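Local coordinates for synaptonemal complex protein 2 (Mus musculus, PDB 5IWZ) that is a major component of the axial and lateral elements of synaptonemal complexes in meiotic prophase and is required for chromosome synapsis, SYCP3 insertion and fertility, at residues R279-A289 against E306-G314; P8-C16 against D40-Q48. All coordinates share one frame; numbering follows the deposited sequence.

Contact 1. Residues R279-A289 against E306-G314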
loop_
_atom_site.group_PDB
_atom_site.type_symbol
_atom_site.label_atom_id
_atom_site.label_comp_id
_atom_site.label_asym_id
_atom_site.label_seq_id
_atom_site.Cartn_x
_atom_site.Cartn_y
_atom_site.Cartn_z
ATOM N N ARG A 279 22.198 3.989 6.533
ATOM C CA ARG A 279 20.931 4.320 5.894
ATOM C C ARG A 279 20.479 3.174 4.999
ATOM O O ARG A 279 21.285 2.379 4.504
ATOM C CB ARG A 279 21.042 5.605 5.068
ATOM C CG ARG A 279 21.767 5.436 3.738
ATOM C CD ARG A 279 22.690 6.618 3.480
ATOM N NE ARG A 279 21.991 7.804 3.023
ATOM C CZ ARG A 279 22.599 8.934 2.682
ATOM N NH1 ARG A 279 23.919 9.038 2.784
ATOM N NH2 ARG A 279 21.880 9.959 2.257
ATOM N N ARG A 280 19.169 3.093 4.799
ATOM C CA ARG A 280 18.591 2.096 3.921
ATOM C C ARG A 280 17.850 2.718 2.747
ATOM O O ARG A 280 17.214 1.986 1.970
ATOM C CB ARG A 280 17.664 1.173 4.727
ATOM C CG ARG A 280 18.324 0.503 5.914
ATOM C CD ARG A 280 19.327 -0.558 5.510
ATOM N NE ARG A 280 18.677 -1.693 4.856
ATOM C CZ ARG A 280 19.326 -2.614 4.152
ATOM N NH1 ARG A 280 20.643 -2.529 4.010
ATOM N NH2 ARG A 280 18.662 -3.609 3.580
ATOM N N VAL A 281 17.902 4.044 2.605
ATOM C CA VAL A 281 17.393 4.760 1.440
ATOM C C VAL A 281 18.474 5.743 1.003
ATOM O O VAL A 281 18.861 6.619 1.781
ATOM C CB VAL A 281 16.083 5.505 1.739
ATOM C CG1 VAL A 281 15.658 6.314 0.532
ATOM C CG2 VAL A 281 14.978 4.524 2.131
ATOM N N TYR A 282 18.950 5.603 -0.237
ATOM C CA TYR A 282 19.894 6.522 -0.845
ATOM C C TYR A 282 19.141 7.398 -1.826
ATOM O O TYR A 282 18.555 6.892 -2.792
ATOM C CB TYR A 282 21.014 5.770 -1.563
ATOM C CG TYR A 282 22.133 5.339 -0.654
ATOM C CD1 TYR A 282 23.269 6.127 -0.490
ATOM C CD2 TYR A 282 22.053 4.148 0.043
ATOM C CE1 TYR A 282 24.298 5.733 0.358
ATOM C CE2 TYR A 282 23.073 3.748 0.892
ATOM C CZ TYR A 282 24.191 4.545 1.048
ATOM O OH TYR A 282 25.200 4.131 1.892
ATOM N N THR A 283 19.165 8.705 -1.585
ATOM C CA THR A 283 18.497 9.682 -2.439
ATOM C C THR A 283 19.533 10.529 -3.180
ATOM O O THR A 283 20.346 11.201 -2.549
ATOM C CB THR A 283 17.581 10.563 -1.597
ATOM O OG1 THR A 283 16.536 9.750 -1.045
ATOM C CG2 THR A 283 16.981 11.656 -2.440
ATOM N N PHE A 284 19.506 10.489 -4.536
ATOM C CA PHE A 284 20.429 11.286 -5.336
ATOM C C PHE A 284 19.673 12.329 -6.146
ATOM O O PHE A 284 18.598 12.031 -6.679
ATOM C CB PHE A 284 21.242 10.423 -6.325
ATOM C CG PHE A 284 22.224 9.492 -5.666
ATOM C CD1 PHE A 284 23.245 9.982 -4.883
ATOM C CD2 PHE A 284 22.122 8.122 -5.839
ATOM C CE1 PHE A 284 24.152 9.129 -4.279
ATOM C CE2 PHE A 284 23.027 7.260 -5.238
ATOM C CZ PHE A 284 24.043 7.769 -4.457
ATOM N N PRO A 285 20.221 13.533 -6.303
ATOM C CA PRO A 285 19.677 14.444 -7.307
ATOM C C PRO A 285 20.001 13.927 -8.693
ATOM O O PRO A 285 21.030 13.285 -8.927
ATOM C CB PRO A 285 20.388 15.772 -7.012
ATOM C CG PRO A 285 21.692 15.371 -6.412
ATOM C CD PRO A 285 21.438 14.073 -5.664
ATOM N N CYS A 286 19.084 14.176 -9.612
ATOM C CA CYS A 286 19.157 13.650 -10.964
ATOM C C CYS A 286 19.060 14.803 -11.959
ATOM O O CYS A 286 18.304 15.758 -11.745
ATOM C CB CYS A 286 18.036 12.638 -11.197
ATOM S SG CYS A 286 17.857 12.036 -12.878
ATOM N N LEU A 287 19.848 14.722 -13.028
ATOM C CA LEU A 287 19.899 15.810 -14.001
ATOM C C LEU A 287 18.709 15.766 -14.954
ATOM O O LEU A 287 18.117 16.808 -15.253
ATOM C CB LEU A 287 21.213 15.742 -14.793
ATOM C CG LEU A 287 22.467 15.779 -13.911
ATOM C CD1 LEU A 287 23.723 15.445 -14.724
ATOM C CD2 LEU A 287 22.606 17.170 -13.234
ATOM N N SER A 288 18.362 14.575 -15.445
ATOM C CA SER A 288 17.245 14.344 -16.356
ATOM C C SER A 288 16.979 12.843 -16.446
ATOM O O SER A 288 17.891 12.022 -16.281
ATOM C CB SER A 288 17.523 14.917 -17.755
ATOM O OG SER A 288 18.689 14.345 -18.306
ATOM N N ALA A 289 15.719 12.492 -16.699
ATOM C CA ALA A 289 15.301 11.103 -16.806
ATOM C C ALA A 289 14.505 10.925 -18.084
ATOM O O ALA A 289 13.817 11.851 -18.521
ATOM C CB ALA A 289 14.465 10.672 -15.596
ATOM N N GLU A 306 15.702 19.708 -5.727
ATOM C CA GLU A 306 16.270 18.918 -6.804
ATOM C C GLU A 306 15.225 17.928 -7.305
ATOM O O GLU A 306 14.202 17.692 -6.662
ATOM C CB GLU A 306 17.520 18.158 -6.342
ATOM C CG GLU A 306 18.640 19.022 -5.796
ATOM C CD GLU A 306 19.479 19.671 -6.885
ATOM O OE1 GLU A 306 19.247 19.406 -8.084
ATOM O OE2 GLU A 306 20.377 20.455 -6.534
ATOM N N PHE A 307 15.510 17.353 -8.468
ATOM C CA PHE A 307 14.803 16.199 -9.028
ATOM C C PHE A 307 15.376 14.965 -8.340
ATOM O O PHE A 307 16.483 14.528 -8.658
ATOM C CB PHE A 307 15.008 16.177 -10.540
ATOM C CG PHE A 307 14.407 14.992 -11.251
ATOM C CD1 PHE A 307 13.248 14.383 -10.795
ATOM C CD2 PHE A 307 14.998 14.507 -12.406
ATOM C CE1 PHE A 307 12.703 13.304 -11.476
ATOM C CE2 PHE A 307 14.455 13.428 -13.091
ATOM C CZ PHE A 307 13.305 12.820 -12.618
ATOM N N TRP A 308 14.647 14.422 -7.360
ATOM C CA TRP A 308 15.170 13.374 -6.486
ATOM C C TRP A 308 14.850 11.975 -7.022
ATOM O O TRP A 308 13.747 11.729 -7.510
ATOM C CB TRP A 308 14.580 13.522 -5.082
ATOM C CG TRP A 308 14.892 14.820 -4.346
ATOM C CD1 TRP A 308 13.987 15.753 -3.905
ATOM C CD2 TRP A 308 16.184 15.294 -3.934
ATOM N NE1 TRP A 308 14.639 16.778 -3.254
ATOM C CE2 TRP A 308 15.985 16.524 -3.258
ATOM C CE3 TRP A 308 17.486 14.802 -4.074
ATOM C CZ2 TRP A 308 17.038 17.267 -2.720
ATOM C CZ3 TRP A 308 18.537 15.548 -3.542
ATOM C CH2 TRP A 308 18.303 16.768 -2.870
ATOM N N ILE A 309 15.817 11.058 -6.908
ATOM C CA ILE A 309 15.644 9.633 -7.193
ATOM C C ILE A 309 15.984 8.867 -5.919
ATOM O O ILE A 309 17.046 9.096 -5.325
ATOM C CB ILE A 309 16.541 9.139 -8.348
ATOM C CG1 ILE A 309 16.444 10.043 -9.578
ATOM C CG2 ILE A 309 16.225 7.663 -8.695
ATOM C CD1 ILE A 309 15.110 10.021 -10.308
ATOM N N ASP A 310 15.108 7.939 -5.518
ATOM C CA ASP A 310 15.247 7.206 -4.261
ATOM C C ASP A 310 15.615 5.763 -4.556
ATOM O O ASP A 310 14.910 5.080 -5.306
ATOM C CB ASP A 310 13.960 7.286 -3.446
ATOM C CG ASP A 310 13.637 8.706 -3.068
ATOM O OD1 ASP A 310 14.516 9.364 -2.464
ATOM O OD2 ASP A 310 12.556 9.196 -3.454
ATOM N N PHE A 311 16.740 5.329 -3.998
ATOM C CA PHE A 311 17.242 3.968 -4.131
ATOM C C PHE A 311 16.921 3.256 -2.828
ATOM O O PHE A 311 17.495 3.584 -1.788
ATOM C CB PHE A 311 18.748 3.964 -4.395
ATOM C CG PHE A 311 19.141 4.482 -5.756
ATOM C CD1 PHE A 311 19.568 3.604 -6.755
ATOM C CD2 PHE A 311 19.118 5.844 -6.031
ATOM C CE1 PHE A 311 19.947 4.076 -8.012
ATOM C CE2 PHE A 311 19.504 6.321 -7.282
ATOM C CZ PHE A 311 19.920 5.444 -8.270
ATOM N N ASN A 312 16.022 2.275 -2.884
ATOM C CA ASN A 312 15.403 1.702 -1.686
ATOM C C ASN A 312 16.001 0.335 -1.386
ATOM O O ASN A 312 15.643 -0.660 -2.016
ATOM C CB ASN A 312 13.896 1.619 -1.882
ATOM C CG ASN A 312 13.285 2.987 -2.107
ATOM O OD1 ASN A 312 13.405 3.885 -1.255
ATOM N ND2 ASN A 312 12.652 3.171 -3.269
ATOM N N LEU A 313 16.894 0.286 -0.391
ATOM C CA LEU A 313 17.647 -0.932 -0.107
ATOM C C LEU A 313 16.795 -1.991 0.580
ATOM O O LEU A 313 17.089 -3.189 0.474
ATOM C CB LEU A 313 18.862 -0.609 0.763
ATOM C CG LEU A 313 20.136 -0.073 0.116
ATOM C CD1 LEU A 313 19.856 1.048 -0.895
ATOM C CD2 LEU A 313 21.076 0.419 1.234
ATOM N N GLY A 314 15.747 -1.588 1.285
ATOM C CA GLY A 314 14.887 -2.581 1.901
ATOM C C GLY A 314 13.984 -3.263 0.893
ATOM O O GLY A 314 13.825 -4.488 0.907
#
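Tyr-282 and Phe-311 exchange two backbone hydrogen bonds, and so do Phe-284 and Ile-309, zipping strands 281-285 and 308-312 into an antiparallel ladder. Cys-286 N extends it, giving to Phe-307 O at 2.8 Å, and Leu-313 N gives to Arg-280 O.

On the face of Val-281 and Thr-283, a chi1 of -65° sets Thr-283 OG1 anti to the carbonyl carbon, alongside Asp-310; it donates to OD1 at 2.5 Å, a doubtful length. Asp-310 OD2 salt-bridges Arg-265. Thr-283 CG2 is left for the Trp-308 ring, meeting CE3 at 3.6 Å and about a right angle, and Pro-285 CD packs on Trp-308 CZ3.

On the other face Phe-284 turns its edge to the face of Phe-311, offset, centroids 5.5 Å apart and planes at 72°. Farther along, Phe-307 receives Cys-286 SG obliquely, 4.5 Å from its ring centroid, and Ala-289 CB at its edge, 3.7 Å from CE2. Cutting Phe-307 back to an alanine would probably leave the Cys-286 sulfur without its aromatic neighbour and open a gap beside Ala-289.

One face is thus mixed, Val-281 and Trp-308 flanking the polar pair against helix 260-274; the other, apolar, packs on strand 372-378 and helix 383-390 of the Spt16M-like domain.

Contact 2. Residues P8-C16 against D40-Q48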
loop_
_atom_site.group_PDB
_atom_site.type_symbol
_atom_site.label_atom_id
_atom_site.label_comp_id
_atom_site.label_asym_id
_atom_site.label_seq_id
_atom_site.Cartn_x
_atom_site.Cartn_y
_atom_site.Cartn_z
ATOM N N PRO A 8 -26.532 -15.610 -15.465
ATOM C CA PRO A 8 -26.316 -15.444 -14.022
ATOM C C PRO A 8 -27.351 -14.496 -13.439
ATOM O O PRO A 8 -27.786 -13.551 -14.097
ATOM C CB PRO A 8 -24.906 -14.842 -13.934
ATOM C CG PRO A 8 -24.364 -14.798 -15.370
ATOM C CD PRO A 8 -25.556 -14.864 -16.274
ATOM N N ASP A 9 -27.746 -14.748 -12.191
ATOM C CA ASP A 9 -28.783 -13.952 -11.532
ATOM C C ASP A 9 -28.239 -13.347 -10.240
ATOM O O ASP A 9 -28.019 -14.069 -9.259
ATOM C CB ASP A 9 -30.022 -14.798 -11.246
ATOM C CG ASP A 9 -31.205 -13.964 -10.749
ATOM O OD1 ASP A 9 -32.263 -14.551 -10.431
ATOM O OD2 ASP A 9 -31.078 -12.718 -10.679
ATOM N N LEU A 10 -28.071 -12.017 -10.226
ATOM C CA LEU A 10 -27.568 -11.343 -9.026
ATOM C C LEU A 10 -28.454 -11.592 -7.813
ATOM O O LEU A 10 -27.946 -11.699 -6.689
ATOM C CB LEU A 10 -27.437 -9.844 -9.263
ATOM C CG LEU A 10 -26.233 -9.464 -10.113
ATOM C CD1 LEU A 10 -26.360 -8.022 -10.531
ATOM C CD2 LEU A 10 -24.943 -9.691 -9.340
ATOM N N GLN A 11 -29.770 -11.699 -8.014
ATOM C CA GLN A 11 -30.676 -11.977 -6.906
ATOM C C GLN A 11 -30.365 -13.296 -6.212
ATOM O O GLN A 11 -30.885 -13.543 -5.118
ATOM C CB GLN A 11 -32.121 -11.991 -7.411
ATOM C CG GLN A 11 -32.538 -10.708 -8.097
ATOM C CD GLN A 11 -33.883 -10.840 -8.779
ATOM O OE1 GLN A 11 -34.795 -10.046 -8.539
ATOM N NE2 GLN A 11 -34.018 -11.857 -9.634
ATOM N N GLN A 12 -29.532 -14.132 -6.823
ATOM C CA GLN A 12 -29.153 -15.442 -6.320
ATOM C C GLN A 12 -27.828 -15.426 -5.575
ATOM O O GLN A 12 -27.263 -16.499 -5.329
ATOM C CB GLN A 12 -29.060 -16.425 -7.485
ATOM C CG GLN A 12 -30.317 -16.524 -8.286
ATOM C CD GLN A 12 -31.200 -17.625 -7.781
ATOM O OE1 GLN A 12 -31.161 -18.748 -8.290
ATOM N NE2 GLN A 12 -31.997 -17.320 -6.762
ATOM N N LEU A 13 -27.319 -14.238 -5.226
ATOM C CA LEU A 13 -26.027 -14.114 -4.558
ATOM C C LEU A 13 -25.890 -15.079 -3.392
ATOM O O LEU A 13 -24.874 -15.770 -3.267
ATOM C CB LEU A 13 -25.810 -12.678 -4.068
ATOM C CG LEU A 13 -24.483 -12.426 -3.330
ATOM C CD1 LEU A 13 -23.274 -12.713 -4.223
ATOM C CD2 LEU A 13 -24.385 -10.995 -2.755
ATOM N N GLU A 14 -26.895 -15.131 -2.507
ATOM C CA GLU A 14 -26.760 -16.001 -1.343
ATOM C C GLU A 14 -26.711 -17.467 -1.759
ATOM O O GLU A 14 -25.935 -18.252 -1.196
ATOM C CB GLU A 14 -27.886 -15.756 -0.337
ATOM C CG GLU A 14 -27.754 -16.641 0.897
ATOM C CD GLU A 14 -28.516 -16.127 2.125
ATOM O OE1 GLU A 14 -29.109 -15.029 2.073
ATOM O OE2 GLU A 14 -28.503 -16.835 3.157
ATOM N N LYS A 15 -27.499 -17.852 -2.768
ATOM C CA LYS A 15 -27.422 -19.229 -3.237
ATOM C C LYS A 15 -26.061 -19.528 -3.853
ATOM O O LYS A 15 -25.537 -20.639 -3.680
ATOM C CB LYS A 15 -28.563 -19.525 -4.214
ATOM C CG LYS A 15 -29.913 -19.661 -3.509
ATOM C CD LYS A 15 -31.086 -19.300 -4.409
ATOM C CE LYS A 15 -32.413 -19.637 -3.739
ATOM N NZ LYS A 15 -33.046 -20.884 -4.252
ATOM N N CYS A 16 -25.445 -18.547 -4.518
ATOM C CA CYS A 16 -24.074 -18.741 -4.985
ATOM C C CYS A 16 -23.137 -19.003 -3.816
ATOM O O CYS A 16 -22.243 -19.856 -3.907
ATOM C CB CYS A 16 -23.593 -17.522 -5.784
ATOM S SG CYS A 16 -24.558 -17.196 -7.263
ATOM N N ASP A 40 -30.728 -0.371 -9.786
ATOM C CA ASP A 40 -32.120 -0.773 -9.634
ATOM C C ASP A 40 -32.249 -2.051 -8.811
ATOM O O ASP A 40 -33.155 -2.164 -7.977
ATOM C CB ASP A 40 -32.757 -0.955 -11.011
ATOM N N VAL A 41 -31.335 -3.008 -9.007
ATOM C CA VAL A 41 -31.561 -4.381 -8.556
ATOM C C VAL A 41 -31.486 -4.484 -7.036
ATOM O O VAL A 41 -30.627 -3.871 -6.383
ATOM C CB VAL A 41 -30.559 -5.345 -9.215
ATOM C CG1 VAL A 41 -30.921 -6.802 -8.884
ATOM C CG2 VAL A 41 -30.522 -5.129 -10.714
ATOM N N LYS A 42 -32.384 -5.288 -6.472
ATOM C CA LYS A 42 -32.429 -5.588 -5.048
ATOM C C LYS A 42 -32.065 -7.050 -4.843
ATOM O O LYS A 42 -32.732 -7.942 -5.381
ATOM C CB LYS A 42 -33.814 -5.293 -4.474
ATOM C CG LYS A 42 -34.235 -3.848 -4.668
ATOM C CD LYS A 42 -35.488 -3.512 -3.902
ATOM C CE LYS A 42 -35.441 -2.065 -3.475
ATOM N NZ LYS A 42 -34.290 -1.370 -4.112
ATOM N N ILE A 43 -31.009 -7.289 -4.073
ATOM C CA ILE A 43 -30.563 -8.636 -3.739
ATOM C C ILE A 43 -31.054 -8.958 -2.340
ATOM O O ILE A 43 -30.655 -8.307 -1.368
ATOM C CB ILE A 43 -29.038 -8.768 -3.825
ATOM C CG1 ILE A 43 -28.534 -8.264 -5.178
ATOM C CG2 ILE A 43 -28.639 -10.217 -3.601
ATOM C CD1 ILE A 43 -27.001 -8.131 -5.260
ATOM N N LYS A 44 -31.921 -9.959 -2.237
ATOM C CA LYS A 44 -32.440 -10.369 -0.945
ATOM C C LYS A 44 -31.471 -11.344 -0.295
ATOM O O LYS A 44 -31.095 -12.354 -0.897
ATOM C CB LYS A 44 -33.818 -11.005 -1.097
ATOM C CG LYS A 44 -34.269 -11.760 0.135
ATOM C CD LYS A 44 -34.872 -13.111 -0.216
ATOM C CE LYS A 44 -35.038 -13.973 1.032
ATOM N NZ LYS A 44 -33.711 -14.403 1.583
ATOM N N CYS A 45 -31.065 -11.040 0.934
ATOM C CA CYS A 45 -30.199 -11.913 1.708
ATOM C C CYS A 45 -30.794 -12.159 3.085
ATOM O O CYS A 45 -31.551 -11.340 3.616
ATOM C CB CYS A 45 -28.801 -11.322 1.858
ATOM S SG CYS A 45 -27.938 -11.243 0.309
ATOM N N SER A 46 -30.411 -13.283 3.670
ATOM C CA SER A 46 -30.974 -13.693 4.941
ATOM C C SER A 46 -30.173 -13.140 6.113
ATOM O O SER A 46 -29.093 -12.565 5.963
ATOM C CB SER A 46 -31.024 -15.210 5.034
ATOM O OG SER A 46 -29.732 -15.705 5.319
ATOM N N LYS A 47 -30.736 -13.350 7.303
ATOM C CA LYS A 47 -30.091 -12.994 8.559
ATOM C C LYS A 47 -28.806 -13.785 8.776
ATOM O O LYS A 47 -27.907 -13.328 9.495
ATOM C CB LYS A 47 -31.080 -13.244 9.706
ATOM C CG LYS A 47 -30.777 -12.549 11.001
ATOM C CD LYS A 47 -31.195 -11.085 10.958
ATOM C CE LYS A 47 -31.227 -10.480 12.366
ATOM N NZ LYS A 47 -30.966 -9.009 12.321
ATOM N N GLN A 48 -28.702 -14.971 8.172
ATOM C CA GLN A 48 -27.530 -15.831 8.289
ATOM C C GLN A 48 -26.492 -15.600 7.187
ATOM O O GLN A 48 -25.520 -16.355 7.111
ATOM C CB GLN A 48 -27.953 -17.302 8.274
ATOM C CG GLN A 48 -28.702 -17.765 9.521
ATOM C CD GLN A 48 -30.143 -17.285 9.564
ATOM O OE1 GLN A 48 -30.887 -17.421 8.590
ATOM N NE2 GLN A 48 -30.546 -16.717 10.698
HETATM O O HOH W 1 -29.549 -13.682 -2.457
HETATM O O HOH W 2 -32.849 -11.566 -4.315
#
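The carboxylate of Glu-14 meets Ser-46 with both oxygens, each through its syn lone pair. Ser-46 N gives to Glu-14 OE1 at 2.7 Å (156° at the hydrogen), and Ser-46 OG gives to Glu-14 OE2, also at 2.7 Å. The second flat group is the Asp-9 carboxylate: Gln-11 N comes to OD2 from above its plane, 65° out of it, which makes an Asx turn, while Gln-11 NE2 takes the syn lone pair of the same oxygen. This clasp stays within 8-16 and probably restrains the Gln-11 side chain, whose CG lies near the Lys-42 carbonyl.

Glu-14 reaches across because its chain is extended, CG anti to the backbone N (chi1 -179°). Lys-52 salt-bridges OE2, whereas Lys-44 NZ stays 4.7 Å from OE1. Ser-46 OG also accepts a weak capping bond from Gln-48 N, just before helix 49-63.

Between the backbones two waters stand in for direct bonds. One takes the N-H of Glu-14 and donates to Gln-11 O and, at 2.6 Å, to Lys-44 O; the other accepts from Lys-44 N at 2.8 Å and donates to Gln-11 O. Beside the water bridges Ile-43 supplies the apolar contact, with CG2 3.8 Å from Leu-13 CB and CD1 4.4 Å from Leu-10 CB; CG2 also lies against the carbonyl oxygen of Leu-10. Leu-13 continues onto Ile-83 of strand 83-85, the parallel neighbour of strand 43-45.

In the armadillo-repeat-like domain, waters and Ile-43 thus join the start of helix 13-23 to strand 43-45, and the buried carboxylate of Glu-14 grips Ser-46. With two Ser-46 donors and a lysine on it, Glu-14 is likely to be held as the charged form, its rotation fixed by the paired bonds.

In the fold
The two contacts belong to different parts of the chain and do not touch: their centres are 51 Å apart and their nearest atoms about 38 Å, on opposite sides of the chain's centre. Contact 2 sits near the N-terminal end of the armadillo-repeat-like domain; contact 1 comes later in the sequence, in the Spt16M-like domain, whose family is related to PH domains. A long run of helices, up to helix 260-274, separates them along the chain, and contact 1 packs against the last of these. Contact 2 therefore marks where the helical array begins, and contact 1 where it passes into the beta-rich domain.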